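Local structure of fatty acid CoA ligase (6SQ8) at residues 78-83 with 90-95; 54-59 with 108-113. The protein is a fatty acid CoA ligase by name, a member of the AMP-binding (ANL) enzyme family that holds adenosine monophosphate in its pocket. One frame throughout, in Å; residues are numbered along the deposited sequence.

Interaction 1 (78-83 with 90-95); sequences VGLRPT and ARAIAA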
# COMPACT_ATOMS: atom_id res chain seq x y z
N VAL A 78 12.88 -7.81 -5.42
CA VAL A 78 12.81 -7.56 -3.98
C VAL A 78 13.11 -6.07 -3.74
O VAL A 78 14.27 -5.69 -3.62
CB VAL A 78 13.79 -8.46 -3.20
CG1 VAL A 78 13.79 -8.15 -1.71
CG2 VAL A 78 13.51 -9.93 -3.46
N GLY A 79 12.06 -5.25 -3.72
CA GLY A 79 12.17 -3.82 -3.52
C GLY A 79 12.46 -3.47 -2.07
O GLY A 79 11.64 -3.70 -1.18
N LEU A 80 13.65 -2.90 -1.83
CA LEU A 80 14.06 -2.47 -0.52
C LEU A 80 13.46 -1.10 -0.21
O LEU A 80 13.82 -0.09 -0.80
CB LEU A 80 15.59 -2.45 -0.47
CG LEU A 80 16.25 -3.81 -0.59
CD1 LEU A 80 17.75 -3.67 -0.75
CD2 LEU A 80 15.92 -4.66 0.62
N ARG A 81 12.55 -1.11 0.76
CA ARG A 81 11.73 0.01 1.18
C ARG A 81 12.63 1.13 1.71
O ARG A 81 13.51 0.87 2.53
CB ARG A 81 10.78 -0.50 2.27
CG ARG A 81 9.45 0.23 2.39
CD ARG A 81 8.46 -0.66 3.12
NE ARG A 81 8.23 -1.89 2.36
CZ ARG A 81 7.90 -3.06 2.88
NH1 ARG A 81 7.84 -3.20 4.19
NH2 ARG A 81 7.66 -4.08 2.09
N PRO A 82 12.46 2.40 1.26
CA PRO A 82 13.27 3.50 1.79
C PRO A 82 13.04 3.84 3.28
O PRO A 82 13.99 4.23 3.96
CB PRO A 82 12.86 4.69 0.91
CG PRO A 82 11.50 4.33 0.40
CD PRO A 82 11.52 2.83 0.23
N THR A 83 11.82 3.66 3.78
CA THR A 83 11.47 3.95 5.19
C THR A 83 12.00 2.87 6.15
O THR A 83 12.03 3.09 7.36
CB THR A 83 9.96 4.10 5.41
OG1 THR A 83 9.33 2.98 4.78
CG2 THR A 83 9.40 5.39 4.84
N ALA A 90 18.36 -5.57 5.52
CA ALA A 90 19.45 -6.54 5.43
C ALA A 90 18.92 -7.97 5.60
O ALA A 90 19.33 -8.87 4.84
CB ALA A 90 20.51 -6.22 6.45
N ARG A 91 18.03 -8.17 6.58
CA ARG A 91 17.38 -9.47 6.81
C ARG A 91 16.61 -9.88 5.55
O ARG A 91 16.61 -11.05 5.16
CB ARG A 91 16.49 -9.43 8.07
N ALA A 92 15.97 -8.90 4.90
CA ALA A 92 15.17 -9.12 3.69
C ALA A 92 16.04 -9.65 2.56
O ALA A 92 15.64 -10.55 1.84
CB ALA A 92 14.46 -7.85 3.28
N ILE A 93 17.24 -9.08 2.41
CA ILE A 93 18.13 -9.48 1.32
C ILE A 93 18.46 -10.97 1.47
O ILE A 93 18.42 -11.71 0.50
CB ILE A 93 19.38 -8.59 1.27
CG1 ILE A 93 19.03 -7.12 1.02
CG2 ILE A 93 20.37 -9.11 0.25
CD1 ILE A 93 20.21 -6.18 1.08
N ALA A 94 18.77 -11.39 2.70
CA ALA A 94 19.20 -12.76 3.02
C ALA A 94 18.05 -13.74 2.78
O ALA A 94 18.21 -14.75 2.09
CB ALA A 94 19.68 -12.83 4.45
N ALA A 95 16.88 -13.41 3.35
CA ALA A 95 15.72 -14.30 3.40
C ALA A 95 15.14 -14.52 2.00
O ALA A 95 14.49 -15.53 1.77
CB ALA A 95 14.69 -13.75 4.34

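Interaction 2 (54-59 with 108-113); sequences ACLHAN and EARAAD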
# COMPACT_ATOMS: atom_id res chain seq x y z
N ALA A 54 17.66 -7.94 -5.20
CA ALA A 54 17.37 -6.86 -4.25
C ALA A 54 17.67 -5.51 -4.90
O ALA A 54 18.74 -5.31 -5.46
CB ALA A 54 18.16 -7.05 -2.98
N CYS A 55 16.73 -4.57 -4.82
CA CYS A 55 16.83 -3.33 -5.50
C CYS A 55 16.58 -2.18 -4.53
O CYS A 55 15.55 -2.13 -3.85
CB CYS A 55 15.86 -3.26 -6.65
SG CYS A 55 16.17 -4.52 -7.91
N LEU A 56 17.55 -1.26 -4.48
CA LEU A 56 17.57 -0.10 -3.60
C LEU A 56 17.64 1.16 -4.47
O LEU A 56 18.66 1.43 -5.11
CB LEU A 56 18.79 -0.22 -2.70
CG LEU A 56 18.91 0.81 -1.58
CD1 LEU A 56 17.85 0.63 -0.52
CD2 LEU A 56 20.29 0.74 -0.96
N HIS A 57 16.55 1.93 -4.50
CA HIS A 57 16.45 3.07 -5.41
C HIS A 57 15.45 4.08 -4.88
O HIS A 57 14.68 3.80 -3.99
CB HIS A 57 16.02 2.60 -6.80
CG HIS A 57 14.76 1.80 -6.78
ND1 HIS A 57 14.76 0.44 -6.98
CD2 HIS A 57 13.48 2.15 -6.53
CE1 HIS A 57 13.53 -0.01 -6.90
NE2 HIS A 57 12.74 1.02 -6.60
N ALA A 58 15.47 5.26 -5.48
CA ALA A 58 14.49 6.30 -5.26
C ALA A 58 13.37 6.15 -6.31
O ALA A 58 13.32 5.15 -7.00
CB ALA A 58 15.18 7.64 -5.34
N ASN A 59 12.48 7.14 -6.41
CA ASN A 59 11.44 7.13 -7.42
C ASN A 59 12.00 7.72 -8.71
O ASN A 59 11.73 8.87 -9.02
CB ASN A 59 10.18 7.87 -6.97
CG ASN A 59 9.31 7.04 -6.05
OD1 ASN A 59 9.80 6.15 -5.35
ND2 ASN A 59 8.01 7.34 -6.05
N GLU A 108 24.08 5.03 -2.03
CA GLU A 108 25.33 4.26 -1.85
C GLU A 108 25.66 4.11 -0.36
O GLU A 108 26.10 3.06 0.08
CB GLU A 108 26.48 4.94 -2.59
CG GLU A 108 27.77 4.13 -2.56
CD GLU A 108 28.88 4.73 -3.40
OE1 GLU A 108 28.73 5.90 -3.85
OE2 GLU A 108 29.89 4.03 -3.61
N ALA A 109 25.44 5.17 0.42
CA ALA A 109 25.65 5.14 1.85
C ALA A 109 24.93 3.93 2.46
O ALA A 109 25.54 3.14 3.17
CB ALA A 109 25.19 6.44 2.48
N ARG A 110 23.64 3.80 2.15
CA ARG A 110 22.81 2.73 2.69
C ARG A 110 23.26 1.38 2.10
O ARG A 110 23.23 0.37 2.79
CB ARG A 110 21.33 3.01 2.42
CG ARG A 110 20.40 1.90 2.87
CD ARG A 110 20.53 1.51 4.34
NE ARG A 110 20.12 2.57 5.24
CZ ARG A 110 18.88 2.73 5.72
NH1 ARG A 110 17.92 1.87 5.40
NH2 ARG A 110 18.60 3.76 6.50
N ALA A 111 23.66 1.37 0.83
CA ALA A 111 24.10 0.14 0.17
C ALA A 111 25.32 -0.43 0.91
O ALA A 111 25.40 -1.64 1.16
CB ALA A 111 24.39 0.38 -1.30
N ALA A 112 26.27 0.45 1.23
CA ALA A 112 27.50 0.09 1.93
C ALA A 112 27.14 -0.46 3.31
O ALA A 112 27.54 -1.57 3.67
CB ALA A 112 28.41 1.29 2.01
N ASP A 113 26.34 0.31 4.05
CA ASP A 113 25.80 -0.07 5.35
C ASP A 113 25.25 -1.50 5.29
O ASP A 113 25.56 -2.32 6.16
CB ASP A 113 24.71 0.94 5.74
CG ASP A 113 24.52 1.16 7.22
OD1 ASP A 113 24.84 0.22 8.00
OD2 ASP A 113 23.99 2.25 7.56

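Interaction 1 (78-83 with 90-95)
Leu-80 and Ala-92 bring the two backbones closest, their CA atoms 7.9 Å apart, where segment 78-83, on strand 76-79, passes beside helix 86-95. The contact is wholly apolar and rests mainly on Leu-80, both of whose methyls touch Ile-93. CD1 of Leu-80 lies 4.0 Å from CD1 of Ile-93, a methyl-to-methyl touch at the ends of both chains. The other branch, CD2 of Leu-80, sits 4.0 Å from CG1 of Ile-93. More loosely, CD2 of Leu-80 also rests against CB of Ala-92, at 4.4 Å. Leu-80 thus straddles the outer part of the isoleucine, and the two side chains cross at about a right angle. Ile-93 can answer because its CG1 branch stands beside its own backbone N, opposite the carbonyl carbon (chi1 -62°), and runs on extended to CD1 (chi2 175°); the CG2 branch takes no part. CB of Ala-92 points toward segment 78-83.

Beyond Leu-80, the carbonyl of Arg-81 is hydrogen-bonded by Gln-89 of the same helix, while its guanidinium turns to other partners, a salt bridge to Asp-204 and a hydrogen bond to the carbonyl of Phe-160. The touching residues are buried: Leu-80 and Ile-93 both lean on Ala-54 of strand 52-56, Ile-93 also reaches Leu-114 of helix 108-117, and Ala-92 packs on Phe-160 of strand 155-160. Helix 86-95 is thereby seated on edge strand 76-79 of the five-stranded parallel sheet and on its neighbour.

Interaction 2 (54-59 with 108-113)
NH1 of Arg-110 is gripped twice from outside the two segments, by OE1 of Gln-89 and the carbonyl O of Ala-84, while the aliphatic root of the same side chain meets Leu-56. CG of Arg-110 stands 4.0 Å from CD2 of Leu-56, the two side chains crossing at about a right angle. The arginine starts toward the strand and then folds off, bent at chi2 (55°) and chi3 (67°), which carries the guanidinium away from the leucine. CD2 of Leu-56 also lies 3.9 Å from the backbone N of Ala-111 and 4.1 Å from CB of Ala-111, so one methyl is set against the helix backbone, an alanine and a methylene. With CG anti to the backbone N (chi1 -173°), Leu-56 sends CD2 to the helix while CD1 turns to Leu-80. Phe-103 of strand 98-103 touches both Leu-56 and Ala-111. Helix 108-117 is so packed on strand 52-56, which lies between 76-79 and 98-103 in the parallel sheet. Across the two segments the attraction is therefore van der Waals packing: the apolar part of Arg-110 helps cover the leucine, and its charged end is held by groups in and just before helix 86-95.

Interactions 1 and 2 dock two consecutive helices, 86-95 and 108-117, on adjacent strands of the same parallel sheet, and their centres lie about 10 Å apart. The strands are paired by probable backbone hydrogen bonds, Leu-80 N to Cys-55 O and Cys-55 N to Val-78 O. CB of Leu-80 packs 3.8 Å from CD1 of Leu-56, and the two leucines thus join both contacts into one apolar layer. The touching residues of interaction 1 are all buried and purely aliphatic; interaction 2 has a buried leucine and alanine but includes a partly exposed arginine. In sequence, 78-83 with 90-95 is nested inside the loop closed by 54-59 with 108-113.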